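Long-range contact in Thiol:disulfide interchange protein DsbC (Haemophilus influenzae, PDB 1T3B), which probably forms and isomerises disulfide bonds in periplasmic proteins, working as a homodimer of the thioredoxin family with a redox-active cysteine pair: residues 69-74 and 119-124. Residues are numbered along the deposited sequence; the frame is centred on the assembly and turned at random.
Sequences DKLNSY and RYLAFP
Leu-71, near the end of helix 63-72, meets Leu-121 and Arg-119 of strand 116-122, where the helix that leads out of the N-terminal dimerisation region, as DsbC relatives are organised, docks on the central sheet of the thioredoxin fold. The two leucines touch at the tips of their branches, CD1 of Leu-71 lying 3.9 Å from CD1 of Leu-121, with the side chains running aslant to each other. With CG of Leu-71 anti to the backbone N (chi1 173°), the branch reaches toward the strand, and its CD2 comes to the edge of the guanidinium, 3.7 Å from Arg-119 NH2. Beyond the leucines, CB of Tyr-74 makes a looser contact with CD2 of Leu-121; Lys-169 and Leu-173 of helix 166-177 also pack against the tyrosine.

The polar side of the contact belongs to Asn-72. Its CB points away from the strand, yet the amide turns back, and Arg-119, bent at chi3, reaches out to it. The amide plane is nearly perpendicular to the guanidinium (85°), its oxygen meeting the guanidinium edge. Thr-91 OG1, on neighbouring strand 88-94, is also hydrogen-bonded to Arg-119 NH2, giving this nitrogen two polar partners. Arg-119 NH2 donates to Asn-72 OD1 at 2.9 Å, OD1 lying close to the guanidinium plane, with an N-H...O angle of 148°.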
loop_
_atom_site.group_PDB
_atom_site.type_symbol
_atom_site.label_atom_id
_atom_site.label_comp_id
_atom_site.label_asym_id
_atom_site.label_seq_id
_atom_site.Cartn_x
_atom_site.Cartn_y
_atom_site.Cartn_z
ATOM N N ASP A 69 -16.518 2.276 14.550
ATOM C CA ASP A 69 -16.875 1.671 15.830
ATOM C C ASP A 69 -15.861 2.141 16.868
ATOM O O ASP A 69 -16.218 2.472 17.997
ATOM C CB ASP A 69 -16.844 0.136 15.756
ATOM C CG ASP A 69 -17.789 -0.430 14.707
ATOM O OD1 ASP A 69 -18.770 0.254 14.337
ATOM O OD2 ASP A 69 -17.555 -1.578 14.264
ATOM N N LYS A 70 -14.592 2.153 16.471
ATOM C CA LYS A 70 -13.497 2.596 17.332
ATOM C C LYS A 70 -13.841 3.988 17.861
ATOM O O LYS A 70 -13.862 4.216 19.065
ATOM C CB LYS A 70 -12.200 2.640 16.514
ATOM C CG LYS A 70 -10.998 3.276 17.184
ATOM C CD LYS A 70 -10.348 2.354 18.178
ATOM C CE LYS A 70 -8.889 2.731 18.375
ATOM N NZ LYS A 70 -8.159 2.850 17.076
ATOM N N LEU A 71 -14.122 4.910 16.944
ATOM C CA LEU A 71 -14.481 6.280 17.291
ATOM C C LEU A 71 -15.681 6.287 18.235
ATOM O O LEU A 71 -15.569 6.677 19.396
ATOM C CB LEU A 71 -14.794 7.067 16.018
ATOM C CG LEU A 71 -15.346 8.478 16.161
ATOM C CD1 LEU A 71 -14.881 9.346 15.008
ATOM C CD2 LEU A 71 -16.836 8.414 16.189
ATOM N N ASN A 72 -16.830 5.845 17.742
ATOM C CA ASN A 72 -18.022 5.796 18.561
ATOM C C ASN A 72 -17.708 5.271 19.947
ATOM O O ASN A 72 -18.212 5.777 20.939
ATOM C CB ASN A 72 -19.068 4.906 17.910
ATOM C CG ASN A 72 -19.851 5.632 16.867
ATOM O OD1 ASN A 72 -19.791 6.851 16.798
ATOM N ND2 ASN A 72 -20.607 4.903 16.056
ATOM N N SER A 73 -16.854 4.266 20.022
ATOM C CA SER A 73 -16.513 3.695 21.316
ATOM C C SER A 73 -15.943 4.720 22.299
ATOM O O SER A 73 -15.640 4.380 23.432
ATOM C CB SER A 73 -15.503 2.559 21.138
ATOM O OG SER A 73 -14.177 3.055 21.138
ATOM N N TYR A 74 -15.801 5.968 21.863
ATOM C CA TYR A 74 -15.241 7.032 22.704
ATOM C C TYR A 74 -16.305 8.009 23.165
ATOM O O TYR A 74 -16.024 8.960 23.888
ATOM C CB TYR A 74 -14.146 7.792 21.941
ATOM C CG TYR A 74 -12.908 6.970 21.670
ATOM C CD1 TYR A 74 -12.490 5.995 22.574
ATOM C CD2 TYR A 74 -12.131 7.192 20.542
ATOM C CE1 TYR A 74 -11.325 5.262 22.364
ATOM C CE2 TYR A 74 -10.957 6.463 20.320
ATOM C CZ TYR A 74 -10.560 5.498 21.236
ATOM O OH TYR A 74 -9.395 4.781 21.031
ATOM N N ARG A 119 -20.399 16.513 18.124
ATOM C CA ARG A 119 -19.649 15.799 19.152
ATOM C C ARG A 119 -18.155 16.026 18.944
ATOM O O ARG A 119 -17.599 15.614 17.935
ATOM C CB ARG A 119 -19.964 14.304 19.079
ATOM C CG ARG A 119 -21.413 13.999 18.716
ATOM C CD ARG A 119 -21.771 12.541 18.967
ATOM N NE ARG A 119 -20.844 11.634 18.302
ATOM C CZ ARG A 119 -20.932 10.311 18.331
ATOM N NH1 ARG A 119 -21.916 9.723 18.999
ATOM N NH2 ARG A 119 -20.035 9.576 17.690
ATOM N N TYR A 120 -17.502 16.676 19.897
ATOM C CA TYR A 120 -16.086 16.961 19.757
ATOM C C TYR A 120 -15.124 15.937 20.318
ATOM O O TYR A 120 -15.307 15.397 21.406
ATOM C CB TYR A 120 -15.707 18.302 20.395
ATOM C CG TYR A 120 -16.307 19.544 19.788
ATOM C CD1 TYR A 120 -16.067 19.906 18.463
ATOM C CD2 TYR A 120 -17.086 20.386 20.562
ATOM C CE1 TYR A 120 -16.596 21.087 17.934
ATOM C CE2 TYR A 120 -17.613 21.555 20.044
ATOM C CZ TYR A 120 -17.370 21.899 18.742
ATOM O OH TYR A 120 -17.935 23.056 18.278
ATOM N N LEU A 121 -14.074 15.722 19.539
ATOM C CA LEU A 121 -12.964 14.857 19.865
ATOM C C LEU A 121 -11.820 15.851 19.759
ATOM O O LEU A 121 -11.924 16.834 19.036
ATOM C CB LEU A 121 -12.811 13.760 18.819
ATOM C CG LEU A 121 -13.722 12.564 19.042
ATOM C CD1 LEU A 121 -13.567 11.571 17.942
ATOM C CD2 LEU A 121 -13.359 11.928 20.364
ATOM N N ALA A 122 -10.733 15.614 20.472
ATOM C CA ALA A 122 -9.627 16.547 20.415
ATOM C C ALA A 122 -8.628 16.190 19.334
ATOM O O ALA A 122 -8.415 15.022 19.008
ATOM C CB ALA A 122 -8.919 16.614 21.762
ATOM N N PHE A 123 -8.008 17.216 18.779
ATOM C CA PHE A 123 -7.005 16.993 17.778
ATOM C C PHE A 123 -5.929 18.051 17.882
ATOM O O PHE A 123 -5.906 18.992 17.092
ATOM C CB PHE A 123 -7.606 17.011 16.376
ATOM C CG PHE A 123 -6.675 16.476 15.327
ATOM C CD1 PHE A 123 -6.537 15.103 15.133
ATOM C CD2 PHE A 123 -5.875 17.339 14.586
ATOM C CE1 PHE A 123 -5.621 14.602 14.224
ATOM C CE2 PHE A 123 -4.951 16.844 13.672
ATOM C CZ PHE A 123 -4.826 15.474 13.496
ATOM N N PRO A 124 -5.046 17.942 18.887
ATOM C CA PRO A 124 -3.975 18.937 19.024
ATOM C C PRO A 124 -2.922 18.769 17.920
ATOM O O PRO A 124 -2.071 17.873 17.960
ATOM C CB PRO A 124 -3.434 18.687 20.436
ATOM C CG PRO A 124 -3.810 17.282 20.725
ATOM C CD PRO A 124 -5.177 17.145 20.116
#